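Local coordinates for protein saframycin Mx1 synthetase B (Legionella pneumophila subsp. pneumophila, PDB 3LNV) that is a fatty acid AMP ligase of the ANL superfamily, pairing a large AMP-binding region with a smaller C-terminal one, at residues L246-S251 against R277-K282; H255-K260 against E284-S289. One frame throughout, in Å; residues are numbered along the deposited sequence.

Contact 1: L246-S251 against R277-K282; sequences LQNPLS and RIREEK
Leu246 and Gln247, at the close of helix 242-247, turn their backbone carbonyls toward the guanidinium of Arg277. Leu246 O lies 3.4 Å from Arg277 NH1, but the angle is too poor for a hydrogen bond; instead both atoms bond to the hydroxyl of Tyr273. The Leu246 side chain points away and packs on Phe526 and Tyr530 of helix 515-533. Gln247 O is joined to the arginine through a water, which donates to that carbonyl and accepts from Arg277 NH2 at 3.1 Å, lying in the guanidinium plane at its edge. With NH1 also salt-bridged to Glu527, the group is gripped from several directions. Asn248 then breaks the helix. Its carbonyl is met from opposite faces by Ser251 N and Ser251 OG, the hydroxyl at 2.7 Å from Asn248 O, and both bonds hold the turn from Asn248 to Ser251 as the chain enters helix 250-259. This junction between two consecutive helices belongs to the α/β architecture of the AMP-binding region, and here it leans on the loop leaving helix 268-277. Pro249 crosses Arg277 at about a right angle: its CG sits 3.9 Å from Arg277 CB, while its CD lies over one face of the guanidinium, which the bend at chi3 (66°) turns toward the carbonyls at the helix end. Leu250 forms the apolar centre. Ile278 CD1 presses against its backbone, 3.5 Å from Leu250 CA. The leucine CG stands anti to the backbone N (chi1 175°), which carries the methyls out between Ile278 and the next loop residues. Leu250 CD2 reaches the edge of the Arg279 guanidinium, 3.4 Å from Arg279 NH1, and rests 3.8 Å from Lys282 CB, the lysine's aliphatic base serving as packing surface.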
ATOM      1  N   LEU A 246      -5.647  12.450   2.960  1.00 22.79           N
ATOM      2  CA  LEU A 246      -4.763  13.019   3.984  1.00 23.13           C
ATOM      3  C   LEU A 246      -5.186  14.410   4.431  1.00 24.25           C
ATOM      4  O   LEU A 246      -5.063  14.767   5.606  1.00 24.46           O
ATOM      5  CB  LEU A 246      -3.311  13.063   3.489  1.00 25.24           C
ATOM      6  CG  LEU A 246      -2.441  11.868   3.859  1.00 23.92           C
ATOM      7  CD1 LEU A 246      -2.050  11.933   5.342  1.00 24.70           C
ATOM      8  CD2 LEU A 246      -3.170  10.566   3.565  1.00 23.39           C
ATOM      9  N   GLN A 247      -5.667  15.191   3.476  1.00 23.10           N
ATOM     10  CA  GLN A 247      -6.079  16.567   3.709  1.00 25.13           C
ATOM     11  C   GLN A 247      -7.457  16.636   4.374  1.00 28.07           C
ATOM     12  O   GLN A 247      -7.756  17.570   5.120  1.00 27.32           O
ATOM     13  CB  GLN A 247      -6.147  17.294   2.368  1.00 26.78           C
ATOM     14  CG  GLN A 247      -6.103  18.796   2.465  1.00 30.79           C
ATOM     15  CD  GLN A 247      -6.473  19.462   1.152  1.00 36.77           C
ATOM     16  OE1 GLN A 247      -7.248  18.916   0.358  1.00 40.30           O
ATOM     17  NE2 GLN A 247      -5.931  20.655   0.920  1.00 43.08           N
ATOM     18  N   ASN A 248      -8.296  15.642   4.094  1.00 25.46           N
ATOM     19  CA  ASN A 248      -9.672  15.645   4.577  1.00 24.63           C
ATOM     20  C   ASN A 248     -10.223  14.241   4.679  1.00 22.50           C
ATOM     21  O   ASN A 248     -11.014  13.832   3.851  1.00 22.84           O
ATOM     22  CB  ASN A 248     -10.556  16.451   3.639  1.00 23.74           C
ATOM     23  CG  ASN A 248     -11.931  16.698   4.216  1.00 27.94           C
ATOM     24  OD1 ASN A 248     -12.126  16.665   5.433  1.00 28.23           O
ATOM     25  ND2 ASN A 248     -12.890  16.952   3.349  1.00 26.59           N
ATOM     26  N   PRO A 249      -9.806  13.508   5.712  1.00 23.21           N
ATOM     27  CA  PRO A 249     -10.132  12.088   5.905  1.00 22.60           C
ATOM     28  C   PRO A 249     -11.624  11.876   5.732  1.00 23.25           C
ATOM     29  O   PRO A 249     -12.055  10.877   5.165  1.00 22.87           O
ATOM     30  CB  PRO A 249      -9.742  11.819   7.364  1.00 22.10           C
ATOM     31  CG  PRO A 249      -8.871  12.946   7.779  1.00 22.33           C
ATOM     32  CD  PRO A 249      -9.075  14.096   6.846  1.00 22.20           C
ATOM     33  N   LEU A 250     -12.411  12.828   6.230  1.00 24.67           N
ATOM     34  CA  LEU A 250     -13.866  12.764   6.136  1.00 22.85           C
ATOM     35  C   LEU A 250     -14.385  12.454   4.726  1.00 22.80           C
ATOM     36  O   LEU A 250     -15.443  11.827   4.562  1.00 19.67           O
ATOM     37  CB  LEU A 250     -14.478  14.077   6.637  1.00 25.46           C
ATOM     38  CG  LEU A 250     -15.991  14.237   6.511  1.00 27.48           C
ATOM     39  CD1 LEU A 250     -16.746  13.062   7.121  1.00 24.80           C
ATOM     40  CD2 LEU A 250     -16.397  15.545   7.188  1.00 33.39           C
ATOM     41  N   SER A 251     -13.644  12.887   3.710  1.00 21.65           N
ATOM     42  CA  SER A 251     -14.082  12.649   2.333  1.00 21.31           C
ATOM     43  C   SER A 251     -14.208  11.147   2.037  1.00 19.58           C
ATOM     44  O   SER A 251     -15.086  10.720   1.288  1.00 19.01           O
ATOM     45  CB  SER A 251     -13.171  13.359   1.319  1.00 20.07           C
ATOM     46  OG  SER A 251     -11.819  12.933   1.442  1.00 22.62           O
ATOM     47  N   ARG A 277      -9.096  12.850  13.462  1.00 23.32           N
ATOM     48  CA  ARG A 277      -9.377  14.126  12.798  1.00 23.73           C
ATOM     49  C   ARG A 277     -10.837  14.503  12.552  1.00 29.09           C
ATOM     50  O   ARG A 277     -11.132  15.675  12.319  1.00 28.31           O
ATOM     51  CB  ARG A 277      -8.635  14.216  11.465  1.00 26.05           C
ATOM     52  CG  ARG A 277      -7.150  14.417  11.649  1.00 28.13           C
ATOM     53  CD  ARG A 277      -6.505  14.911  10.385  1.00 29.09           C
ATOM     54  NE  ARG A 277      -6.945  16.249  10.009  1.00 26.25           N
ATOM     55  CZ  ARG A 277      -6.316  16.977   9.096  1.00 26.54           C
ATOM     56  NH1 ARG A 277      -5.236  16.485   8.502  1.00 23.50           N
ATOM     57  NH2 ARG A 277      -6.747  18.187   8.788  1.00 28.29           N
ATOM     58  N   ILE A 278     -11.740  13.535  12.564  1.00 24.47           N
ATOM     59  CA  ILE A 278     -13.122  13.850  12.238  1.00 28.30           C
ATOM     60  C   ILE A 278     -13.923  14.157  13.501  1.00 30.88           C
ATOM     61  O   ILE A 278     -14.059  13.307  14.375  1.00 28.82           O
ATOM     62  CB  ILE A 278     -13.799  12.726  11.423  1.00 26.43           C
ATOM     63  CG1 ILE A 278     -12.945  12.362  10.201  1.00 22.64           C
ATOM     64  CG2 ILE A 278     -15.200  13.143  11.002  1.00 25.90           C
ATOM     65  CD1 ILE A 278     -13.588  11.329   9.301  1.00 19.83           C
ATOM     66  N   ARG A 279     -14.444  15.381  13.584  1.00 34.01           N
ATOM     67  CA  ARG A 279     -15.232  15.816  14.743  1.00 36.72           C
ATOM     68  C   ARG A 279     -16.678  15.360  14.650  1.00 35.55           C
ATOM     69  O   ARG A 279     -17.220  15.190  13.556  1.00 36.27           O
ATOM     70  CB  ARG A 279     -15.162  17.333  14.948  1.00 38.38           C
ATOM     71  CG  ARG A 279     -15.188  18.175  13.675  1.00 40.41           C
ATOM     72  CD  ARG A 279     -13.973  17.914  12.786  1.00 41.57           C
ATOM     73  NE  ARG A 279     -14.334  17.132  11.610  1.00 39.46           N
ATOM     74  CZ  ARG A 279     -13.618  17.104  10.490  1.00 36.63           C
ATOM     75  NH1 ARG A 279     -14.025  16.385   9.453  1.00 27.50           N
ATOM     76  NH2 ARG A 279     -12.492  17.802  10.415  1.00 43.44           N
ATOM     77  N   GLU A 280     -17.296  15.162  15.810  1.00 38.12           N
ATOM     78  CA  GLU A 280     -18.666  14.667  15.885  1.00 36.69           C
ATOM     79  C   GLU A 280     -19.601  15.393  14.918  1.00 38.06           C
ATOM     80  O   GLU A 280     -20.336  14.753  14.165  1.00 34.74           O
ATOM     81  CB  GLU A 280     -19.191  14.774  17.311  1.00 41.32           C
ATOM     82  CG  GLU A 280     -20.157  13.664  17.691  1.00 41.88           C
ATOM     83  CD  GLU A 280     -19.554  12.286  17.490  1.00 39.08           C
ATOM     84  OE1 GLU A 280     -20.276  11.393  16.988  1.00 37.99           O
ATOM     85  OE2 GLU A 280     -18.358  12.102  17.819  1.00 39.56           O
ATOM     86  N   GLU A 281     -19.549  16.723  14.922  1.00 39.19           N
ATOM     87  CA  GLU A 281     -20.524  17.518  14.188  1.00 40.01           C
ATOM     88  C   GLU A 281     -20.426  17.265  12.700  1.00 40.75           C
ATOM     89  O   GLU A 281     -21.418  17.384  11.968  1.00 43.76           O
ATOM     90  CB  GLU A 281     -20.323  19.010  14.447  1.00 41.50           C
ATOM     91  CG  GLU A 281     -19.919  19.341  15.864  1.00 45.03           C
ATOM     92  CD  GLU A 281     -18.450  19.063  16.119  1.00 46.71           C
ATOM     93  OE1 GLU A 281     -17.600  19.644  15.394  1.00 47.93           O
ATOM     94  OE2 GLU A 281     -18.147  18.272  17.046  1.00 43.51           O
ATOM     95  N   LYS A 282     -19.225  16.930  12.252  1.00 39.79           N
ATOM     96  CA  LYS A 282     -18.961  16.767  10.828  1.00 38.27           C
ATOM     97  C   LYS A 282     -19.478  15.427  10.324  1.00 35.92           C
ATOM     98  O   LYS A 282     -19.554  15.188   9.119  1.00 34.06           O
ATOM     99  CB  LYS A 282     -17.466  16.899  10.565  1.00 37.50           C
ATOM    100  CG  LYS A 282     -16.906  18.253  10.952  1.00 38.16           C
ATOM    101  CD  LYS A 282     -17.231  19.320   9.927  1.00 37.04           C
ATOM    102  CE  LYS A 282     -16.653  20.685  10.316  1.00 42.41           C
ATOM    103  NZ  LYS A 282     -15.155  20.733  10.267  1.00 42.80           N
TER
HETATM  104  O   HOH W   1      -5.500  19.434   6.291  1.00 25.69           O

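Contact 2: H255-K260 against E284-S289; sequences HITKYK and EGLDLS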
ATOM      1  N   HIS A 255     -17.697   9.821   0.639  1.00 20.42           N
ATOM      2  CA  HIS A 255     -17.813   9.160  -0.662  1.00 20.64           C
ATOM      3  C   HIS A 255     -18.389   7.756  -0.585  1.00 19.41           C
ATOM      4  O   HIS A 255     -19.209   7.364  -1.417  1.00 21.11           O
ATOM      5  CB  HIS A 255     -16.494   9.190  -1.415  1.00 17.91           C
ATOM      6  CG  HIS A 255     -16.168  10.548  -1.940  1.00 21.29           C
ATOM      7  ND1 HIS A 255     -14.884  11.048  -1.991  1.00 23.60           N
ATOM      8  CD2 HIS A 255     -16.977  11.531  -2.401  1.00 22.30           C
ATOM      9  CE1 HIS A 255     -14.913  12.275  -2.481  1.00 21.90           C
ATOM     10  NE2 HIS A 255     -16.172  12.593  -2.735  1.00 27.00           N
ATOM     11  N   ILE A 256     -17.981   7.002   0.419  1.00 16.53           N
ATOM     12  CA  ILE A 256     -18.615   5.723   0.652  1.00 18.21           C
ATOM     13  C   ILE A 256     -20.134   5.938   0.780  1.00 19.41           C
ATOM     14  O   ILE A 256     -20.942   5.187   0.209  1.00 18.67           O
ATOM     15  CB  ILE A 256     -18.006   5.016   1.888  1.00 19.70           C
ATOM     16  CG1 ILE A 256     -16.564   4.574   1.575  1.00 17.08           C
ATOM     17  CG2 ILE A 256     -18.898   3.830   2.346  1.00 20.05           C
ATOM     18  CD1 ILE A 256     -15.876   3.802   2.708  1.00 17.65           C
ATOM     19  N   THR A 257     -20.524   6.996   1.487  1.00 19.77           N
ATOM     20  CA  THR A 257     -21.945   7.268   1.714  1.00 19.77           C
ATOM     21  C   THR A 257     -22.634   7.566   0.388  1.00 21.08           C
ATOM     22  O   THR A 257     -23.582   6.894   0.013  1.00 22.14           O
ATOM     23  CB  THR A 257     -22.161   8.448   2.691  1.00 21.35           C
ATOM     24  OG1 THR A 257     -21.588   8.141   3.965  1.00 22.35           O
ATOM     25  CG2 THR A 257     -23.640   8.727   2.871  1.00 22.94           C
ATOM     26  N   LYS A 258     -22.124   8.556  -0.337  1.00 23.38           N
ATOM     27  CA  LYS A 258     -22.774   9.014  -1.565  1.00 23.35           C
ATOM     28  C   LYS A 258     -22.830   7.928  -2.628  1.00 23.63           C
ATOM     29  O   LYS A 258     -23.821   7.786  -3.329  1.00 20.76           O
ATOM     30  CB  LYS A 258     -22.055  10.238  -2.117  1.00 25.33           C
ATOM     31  CG  LYS A 258     -22.445  10.617  -3.541  1.00 24.95           C
ATOM     32  CD  LYS A 258     -21.806  11.952  -3.897  1.00 30.06           C
ATOM     33  CE  LYS A 258     -21.778  12.191  -5.394  1.00 34.00           C
ATOM     34  NZ  LYS A 258     -21.382  13.609  -5.677  1.00 39.73           N
ATOM     35  N   TYR A 259     -21.760   7.160  -2.754  1.00 22.29           N
ATOM     36  CA  TYR A 259     -21.718   6.147  -3.799  1.00 23.00           C
ATOM     37  C   TYR A 259     -22.240   4.791  -3.352  1.00 22.04           C
ATOM     38  O   TYR A 259     -22.352   3.867  -4.156  1.00 21.57           O
ATOM     39  CB  TYR A 259     -20.308   6.072  -4.404  1.00 21.16           C
ATOM     40  CG  TYR A 259     -20.000   7.330  -5.154  1.00 22.52           C
ATOM     41  CD1 TYR A 259     -20.323   7.451  -6.501  1.00 27.46           C
ATOM     42  CD2 TYR A 259     -19.430   8.420  -4.510  1.00 24.46           C
ATOM     43  CE1 TYR A 259     -20.062   8.622  -7.194  1.00 28.49           C
ATOM     44  CE2 TYR A 259     -19.173   9.599  -5.188  1.00 24.69           C
ATOM     45  CZ  TYR A 259     -19.495   9.694  -6.531  1.00 27.54           C
ATOM     46  OH  TYR A 259     -19.240  10.861  -7.213  1.00 31.21           O
ATOM     47  N   LYS A 260     -22.579   4.683  -2.070  1.00 20.26           N
ATOM     48  CA  LYS A 260     -22.946   3.395  -1.495  1.00 19.50           C
ATOM     49  C   LYS A 260     -21.893   2.316  -1.789  1.00 19.88           C
ATOM     50  O   LYS A 260     -22.217   1.214  -2.252  1.00 19.80           O
ATOM     51  CB  LYS A 260     -24.333   2.971  -1.989  1.00 23.24           C
ATOM     52  CG  LYS A 260     -25.428   4.015  -1.707  1.00 25.04           C
ATOM     53  CD  LYS A 260     -26.821   3.483  -1.995  1.00 30.02           C
ATOM     54  CE  LYS A 260     -27.874   4.591  -1.843  1.00 37.52           C
ATOM     55  NZ  LYS A 260     -27.889   5.515  -3.044  1.00 39.83           N
ATOM     56  N   GLU A 284     -22.417  14.237  10.616  1.00 36.54           N
ATOM     57  CA  GLU A 284     -23.830  14.288  10.252  1.00 36.05           C
ATOM     58  C   GLU A 284     -23.974  14.091   8.753  1.00 33.47           C
ATOM     59  O   GLU A 284     -23.292  14.749   7.975  1.00 32.63           O
ATOM     60  CB  GLU A 284     -24.443  15.626  10.667  1.00 38.64           C
ATOM     61  CG  GLU A 284     -25.968  15.652  10.576  1.00 44.24           C
ATOM     62  CD  GLU A 284     -26.578  16.928  11.130  1.00 47.16           C
ATOM     63  OE1 GLU A 284     -25.832  17.788  11.652  1.00 50.06           O
ATOM     64  OE2 GLU A 284     -27.814  17.075  11.037  1.00 53.97           O
ATOM     65  N   GLY A 285     -24.858  13.186   8.350  1.00 31.59           N
ATOM     66  CA  GLY A 285     -25.065  12.926   6.935  1.00 33.20           C
ATOM     67  C   GLY A 285     -24.370  11.651   6.471  1.00 28.40           C
ATOM     68  O   GLY A 285     -24.712  11.080   5.444  1.00 29.03           O
ATOM     69  N   LEU A 286     -23.404  11.195   7.251  1.00 27.05           N
ATOM     70  CA  LEU A 286     -22.758   9.913   6.991  1.00 27.32           C
ATOM     71  C   LEU A 286     -23.718   8.736   7.125  1.00 26.68           C
ATOM     72  O   LEU A 286     -24.512   8.670   8.067  1.00 27.86           O
ATOM     73  CB  LEU A 286     -21.575   9.720   7.933  1.00 27.76           C
ATOM     74  CG  LEU A 286     -20.374  10.623   7.667  1.00 27.65           C
ATOM     75  CD1 LEU A 286     -19.248  10.243   8.615  1.00 26.13           C
ATOM     76  CD2 LEU A 286     -19.923  10.512   6.206  1.00 23.93           C
ATOM     77  N   ASP A 287     -23.636   7.815   6.172  1.00 24.98           N
ATOM     78  CA  ASP A 287     -24.427   6.589   6.186  1.00 25.14           C
ATOM     79  C   ASP A 287     -23.586   5.481   5.572  1.00 25.03           C
ATOM     80  O   ASP A 287     -23.528   5.328   4.350  1.00 21.68           O
ATOM     81  CB  ASP A 287     -25.741   6.755   5.417  1.00 25.72           C
ATOM     82  CG  ASP A 287     -26.588   5.487   5.422  1.00 28.00           C
ATOM     83  OD1 ASP A 287     -26.083   4.405   5.797  1.00 27.47           O
ATOM     84  OD2 ASP A 287     -27.775   5.568   5.048  1.00 34.17           O
ATOM     85  N   LEU A 288     -22.971   4.697   6.450  1.00 21.99           N
ATOM     86  CA  LEU A 288     -21.939   3.727   6.099  1.00 22.48           C
ATOM     87  C   LEU A 288     -22.507   2.309   5.998  1.00 21.74           C
ATOM     88  O   LEU A 288     -21.761   1.336   5.884  1.00 19.02           O
ATOM     89  CB  LEU A 288     -20.846   3.773   7.175  1.00 21.51           C
ATOM     90  CG  LEU A 288     -19.671   4.741   6.999  1.00 24.43           C
ATOM     91  CD1 LEU A 288     -19.907   5.806   5.943  1.00 23.13           C
ATOM     92  CD2 LEU A 288     -19.137   5.333   8.315  1.00 22.17           C
ATOM     93  N   SER A 289     -23.835   2.201   6.031  1.00 20.15           N
ATOM     94  CA  SER A 289     -24.500   0.905   5.977  1.00 21.50           C
ATOM     95  C   SER A 289     -24.164   0.059   4.751  1.00 20.63           C
ATOM     96  O   SER A 289     -24.290  -1.152   4.804  1.00 20.69           O
ATOM     97  CB  SER A 289     -26.028   1.072   6.083  1.00 24.65           C
ATOM     98  OG  SER A 289     -26.480   1.972   5.104  1.00 26.66           O
TER
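Thr257, in the last turns of helix 250-259, and Asp287, in an extended part of the loop 284-289, bring their CA atoms to 5.2 Å, the nearest approach of the two backbones. One hydrogen bond ties them: Asp287 N donates to Thr257 OG1 at 3.0 Å and almost straight, 174° at the hydrogen. The threonine hydroxyl also bonds to the carbonyl of Leu253, one turn back, so this oxygen accepts the N-H of the loop while its own hydroxyl donates to the helix carbonyl. At chi1 -61° OG1 lies beside the backbone N and CG2 anti to it, and the methyl meets the loop, with Thr257 CG2 3.6 Å from Gly285 O and 3.8 Å from Asp287 CB. The ends of two leucines flank the hydroxyl, Leu288 CD1 at 3.5 Å from Thr257 OG1 and Leu286 CD2 on the Leu250 and Leu253 side. Deeper in, Ile256 CG2 touches Leu288 CD1 at 4.2 Å. Within the loop, Asp287 OD1 accepts from Ser289 N nearly along the C-O axis, and from Ser289 OG at 2.6 Å on the syn side. Each segment thus carries a classical motif: the loop has an Asx turn at Asp287, and the helix ends in a Schellman motif at Lys260, whose positive phi turns the chain toward strand 263-266.

Overall arrangement
Both contacts use helix 250-259, contact 1 at its beginning and contact 2 near its end, and their centres lie 13 Å apart. Along the chain the segments alternate: 246-251, 255-260, 277-282, 284-289. One continuous connection, from helix 268-277 toward strand 293-296, therefore follows the helix lengthwise, and the two patches merge where Leu250 CD1 meets Leu286 CD1 at 4.1 Å. Strand 263-266, at the edge of a mixed sheet, comes between the paired pieces in sequence. Contact 1 faces helix 515-533 of the C-terminal region, whereas in contact 2 the side chain of Ile256 is about 12 Å from the bound 5'-O-[(S)-(dodecanoyloxy)(hydroxy)phosphoryl]adenosine.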